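Local structure of probable Rab-related GTPase (Acanthamoeba polyphaga mimivirus, 5XC5) at residues H23-N28 with L57-T62. The protein binds GTP and magnesium as a Rab-family small GTPase of a giant virus and may take part in protein transport. The protein carries 1 engineered substitution. Numbering follows the deposited sequence.
Sequences HQFLFN and LNIWDT
Phe25 meets Leu57 and Ile59 along the CD2-CE2-CZ flank of its ring, each partner offering a single terminal methyl. Leu57 CD1 lies 3.7 Å from Phe25 CZ, and Ile59 CD1 lies 3.8 Å from Phe25 CE2. Ile59 CD1 is also 4.0 Å from Phe25 CD2, which places it by the CD2-CE2 bond, while Leu57 CD1 sits nearer CZ and is 4.0 Å from the shared CE2. Both methyls are oblique to the ring plane. The side chains themselves differ in direction: that of Leu57 crosses Phe25 at about a right angle, that of Ile59 at a slant. The ring reaches this position because CG of Phe25 stands anti to the backbone N (chi1 176°), which extends it from the helix toward the strand. Ile59 answers with an extended CG1 branch (chi2 167°), carrying CD1 forward to the ring. The contact is purely apolar and small, burying 133 Å² in total, with all three touching residues buried.

It belongs to the Ras-like P-loop GTPase fold: helix 18-26, which follows the phosphate-binding loop, packs on strand 54-61 of the central sheet. Leu57, Ile59 and Asp61, every second residue of this strand, direct their CB atoms to the helix side. Elsewhere the Phe25 ring stacks with Phe161 of helix 154-169 and forms a cation-pi contact with Lys45, so the ring is held by more than the two methyls. Beyond Ile59 the polarity changes. Asp61, which opens the DxxG motif of small GTPases and is probably part of the GTP site, hydrogen-bonds through OD2 to Ser19, a ligand of the bound magnesium. The helix ends just past the contact, where Phe27 N still bonds to His23 O (2.8 Å) although Phe27 itself has left helical backbone angles.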
ATOM      1  N   HIS A  23      -1.275  -8.984  -5.878  1.00 11.49           N
ATOM      2  CA  HIS A  23      -1.290 -10.316  -6.482  1.00 12.72           C
ATOM      3  C   HIS A  23      -0.403 -11.271  -5.699  1.00 13.77           C
ATOM      4  O   HIS A  23      -0.750 -12.442  -5.513  1.00 15.02           O
ATOM      5  CB  HIS A  23      -0.814 -10.250  -7.937  1.00 14.52           C
ATOM      6  CG  HIS A  23      -1.776  -9.588  -8.883  1.00 18.45           C
ATOM      7  ND1 HIS A  23      -2.732  -8.682  -8.478  1.00 20.75           N
ATOM      8  CD2 HIS A  23      -1.921  -9.711 -10.224  1.00 24.60           C
ATOM      9  CE1 HIS A  23      -3.421  -8.269  -9.528  1.00 20.26           C
ATOM     10  NE2 HIS A  23      -2.951  -8.884 -10.600  1.00 24.74           N
ATOM     11  N   GLN A  24       0.748 -10.787  -5.229  1.00 12.28           N
ATOM     12  CA  GLN A  24       1.629 -11.633  -4.436  1.00 13.26           C
ATOM     13  C   GLN A  24       0.962 -12.037  -3.127  1.00 13.49           C
ATOM     14  O   GLN A  24       1.037 -13.199  -2.715  1.00 14.71           O
ATOM     15  CB  GLN A  24       2.941 -10.890  -4.187  1.00 13.06           C
ATOM     16  CG  GLN A  24       4.004 -11.693  -3.448  1.00 14.63           C
ATOM     17  CD  GLN A  24       4.564 -12.830  -4.284  1.00 16.77           C
ATOM     18  OE1 GLN A  24       4.142 -13.970  -4.149  1.00 16.39           O
ATOM     19  NE2 GLN A  24       5.524 -12.518  -5.154  1.00 18.80           N
ATOM     20  N   PHE A  25       0.285 -11.095  -2.465  1.00 11.84           N
ATOM     21  CA  PHE A  25      -0.439 -11.416  -1.238  1.00 12.46           C
ATOM     22  C   PHE A  25      -1.524 -12.458  -1.489  1.00 15.23           C
ATOM     23  O   PHE A  25      -1.756 -13.342  -0.656  1.00 14.06           O
ATOM     24  CB  PHE A  25      -1.039 -10.141  -0.638  1.00 12.92           C
ATOM     25  CG  PHE A  25      -1.887 -10.378   0.585  1.00 13.79           C
ATOM     26  CD1 PHE A  25      -1.324 -10.855   1.759  1.00 14.47           C
ATOM     27  CD2 PHE A  25      -3.244 -10.109   0.556  1.00 15.54           C
ATOM     28  CE1 PHE A  25      -2.109 -11.069   2.891  1.00 14.68           C
ATOM     29  CE2 PHE A  25      -4.033 -10.317   1.672  1.00 15.73           C
ATOM     30  CZ  PHE A  25      -3.461 -10.798   2.843  1.00 15.49           C
ATOM     31  N   LEU A  26      -2.204 -12.368  -2.634  1.00 15.34           N
ATOM     32  CA  LEU A  26      -3.281 -13.303  -2.943  1.00 17.93           C
ATOM     33  C   LEU A  26      -2.774 -14.650  -3.454  1.00 15.60           C
ATOM     34  O   LEU A  26      -3.401 -15.680  -3.176  1.00 24.81           O
ATOM     35  CB  LEU A  26      -4.219 -12.687  -3.979  1.00 16.49           C
ATOM     36  CG  LEU A  26      -4.896 -11.379  -3.601  1.00 15.73           C
ATOM     37  CD1 LEU A  26      -5.537 -10.772  -4.844  1.00 19.86           C
ATOM     38  CD2 LEU A  26      -5.927 -11.594  -2.521  1.00 21.23           C
ATOM     39  N   PHE A  27      -1.668 -14.683  -4.202  1.00 17.70           N
ATOM     40  CA  PHE A  27      -1.265 -15.899  -4.904  1.00 21.78           C
ATOM     41  C   PHE A  27       0.185 -16.259  -4.612  1.00 23.90           C
ATOM     42  O   PHE A  27       1.051 -15.388  -4.495  1.00 25.07           O
ATOM     43  CB  PHE A  27      -1.462 -15.749  -6.417  1.00 24.07           C
ATOM     44  CG  PHE A  27      -2.753 -15.078  -6.793  1.00 23.40           C
ATOM     45  CD1 PHE A  27      -3.967 -15.593  -6.372  1.00 24.07           C
ATOM     46  CD2 PHE A  27      -2.750 -13.911  -7.544  1.00 23.95           C
ATOM     47  CE1 PHE A  27      -5.155 -14.969  -6.704  1.00 25.15           C
ATOM     48  CE2 PHE A  27      -3.941 -13.282  -7.879  1.00 22.76           C
ATOM     49  CZ  PHE A  27      -5.140 -13.811  -7.460  1.00 25.33           C
ATOM     50  N   ASN A  28       0.458 -17.554  -4.533  1.00 27.15           N
ATOM     51  CA  ASN A  28       1.767 -18.038  -4.116  1.00 24.94           C
ATOM     52  C   ASN A  28       2.508 -18.609  -5.320  1.00 28.31           C
ATOM     53  O   ASN A  28       2.732 -19.817  -5.448  1.00 34.24           O
ATOM     54  CB  ASN A  28       1.597 -19.029  -2.981  1.00 26.85           C
ATOM     55  CG  ASN A  28       0.861 -18.417  -1.798  1.00 28.74           C
ATOM     56  OD1 ASN A  28       1.209 -17.327  -1.336  1.00 30.44           O
ATOM     57  ND2 ASN A  28      -0.179 -19.099  -1.321  1.00 30.23           N
ATOM     58  N   LEU A  57     -10.136  -9.276   4.991  1.00 15.59           N
ATOM     59  CA  LEU A  57      -9.601  -8.087   4.344  1.00 15.40           C
ATOM     60  C   LEU A  57     -10.362  -7.877   3.042  1.00 12.67           C
ATOM     61  O   LEU A  57     -10.387  -8.763   2.186  1.00 14.13           O
ATOM     62  CB  LEU A  57      -8.108  -8.257   4.064  1.00 14.97           C
ATOM     63  CG  LEU A  57      -7.229  -8.548   5.285  1.00 17.36           C
ATOM     64  CD1 LEU A  57      -5.784  -8.697   4.881  1.00 19.35           C
ATOM     65  CD2 LEU A  57      -7.374  -7.457   6.325  1.00 18.19           C
ATOM     66  N   ASN A  58     -10.975  -6.701   2.897  1.00 12.65           N
ATOM     67  CA  ASN A  58     -11.675  -6.298   1.680  1.00 14.03           C
ATOM     68  C   ASN A  58     -10.774  -5.260   1.009  1.00 12.27           C
ATOM     69  O   ASN A  58     -10.694  -4.112   1.463  1.00 11.77           O
ATOM     70  CB  ASN A  58     -13.046  -5.724   2.034  1.00 14.92           C
ATOM     71  CG  ASN A  58     -13.994  -6.779   2.579  1.00 16.68           C
ATOM     72  OD1 ASN A  58     -13.911  -7.950   2.202  1.00 18.10           O
ATOM     73  ND2 ASN A  58     -14.906  -6.365   3.450  1.00 19.49           N
ATOM     74  N   ILE A  59     -10.086  -5.671  -0.055  1.00 11.84           N
ATOM     75  CA  ILE A  59      -8.945  -4.943  -0.605  1.00 12.53           C
ATOM     76  C   ILE A  59      -9.329  -4.334  -1.946  1.00 10.93           C
ATOM     77  O   ILE A  59      -9.810  -5.038  -2.837  1.00 11.20           O
ATOM     78  CB  ILE A  59      -7.744  -5.883  -0.780  1.00 12.72           C
ATOM     79  CG1 ILE A  59      -7.365  -6.502   0.565  1.00 13.28           C
ATOM     80  CG2 ILE A  59      -6.578  -5.140  -1.412  1.00 12.51           C
ATOM     81  CD1 ILE A  59      -6.402  -7.673   0.453  1.00 15.90           C
ATOM     82  N   TRP A  60      -9.079  -3.033  -2.099  1.00 10.62           N
ATOM     83  CA  TRP A  60      -9.264  -2.326  -3.359  1.00 10.33           C
ATOM     84  C   TRP A  60      -7.901  -1.851  -3.849  1.00 10.85           C
ATOM     85  O   TRP A  60      -7.200  -1.114  -3.141  1.00 10.67           O
ATOM     86  CB  TRP A  60     -10.211  -1.138  -3.185  1.00 11.98           C
ATOM     87  CG  TRP A  60     -11.664  -1.515  -3.080  1.00 12.79           C
ATOM     88  CD1 TRP A  60     -12.398  -1.636  -1.939  1.00 15.45           C
ATOM     89  CD2 TRP A  60     -12.551  -1.802  -4.165  1.00 13.39           C
ATOM     90  NE1 TRP A  60     -13.698  -1.988  -2.246  1.00 15.99           N
ATOM     91  CE2 TRP A  60     -13.814  -2.102  -3.605  1.00 16.15           C
ATOM     92  CE3 TRP A  60     -12.397  -1.857  -5.551  1.00 13.88           C
ATOM     93  CZ2 TRP A  60     -14.920  -2.433  -4.390  1.00 18.71           C
ATOM     94  CZ3 TRP A  60     -13.497  -2.192  -6.332  1.00 15.96           C
ATOM     95  CH2 TRP A  60     -14.740  -2.478  -5.748  1.00 16.78           C
ATOM     96  N   ASP A  61      -7.532  -2.283  -5.049  1.00 10.11           N
ATOM     97  CA  ASP A  61      -6.292  -1.909  -5.717  1.00  9.71           C
ATOM     98  C   ASP A  61      -6.636  -0.808  -6.717  1.00 10.85           C
ATOM     99  O   ASP A  61      -7.422  -1.036  -7.639  1.00 12.09           O
ATOM    100  CB  ASP A  61      -5.768  -3.152  -6.442  1.00 11.50           C
ATOM    101  CG  ASP A  61      -4.510  -2.887  -7.242  1.00 12.96           C
ATOM    102  OD1 ASP A  61      -3.809  -1.896  -6.938  1.00 11.12           O
ATOM    103  OD2 ASP A  61      -4.225  -3.678  -8.175  1.00 13.40           O
ATOM    104  N   THR A  62      -6.086   0.389  -6.521  1.00  9.37           N
ATOM    105  CA  THR A  62      -6.539   1.568  -7.258  1.00  8.98           C
ATOM    106  C   THR A  62      -5.508   2.025  -8.284  1.00 10.17           C
ATOM    107  O   THR A  62      -4.348   1.614  -8.270  1.00  9.26           O
ATOM    108  CB  THR A  62      -6.870   2.735  -6.313  1.00  8.38           C
ATOM    109  OG1 THR A  62      -5.663   3.236  -5.724  1.00  9.93           O
ATOM    110  CG2 THR A  62      -7.811   2.310  -5.211  1.00 10.12           C
TER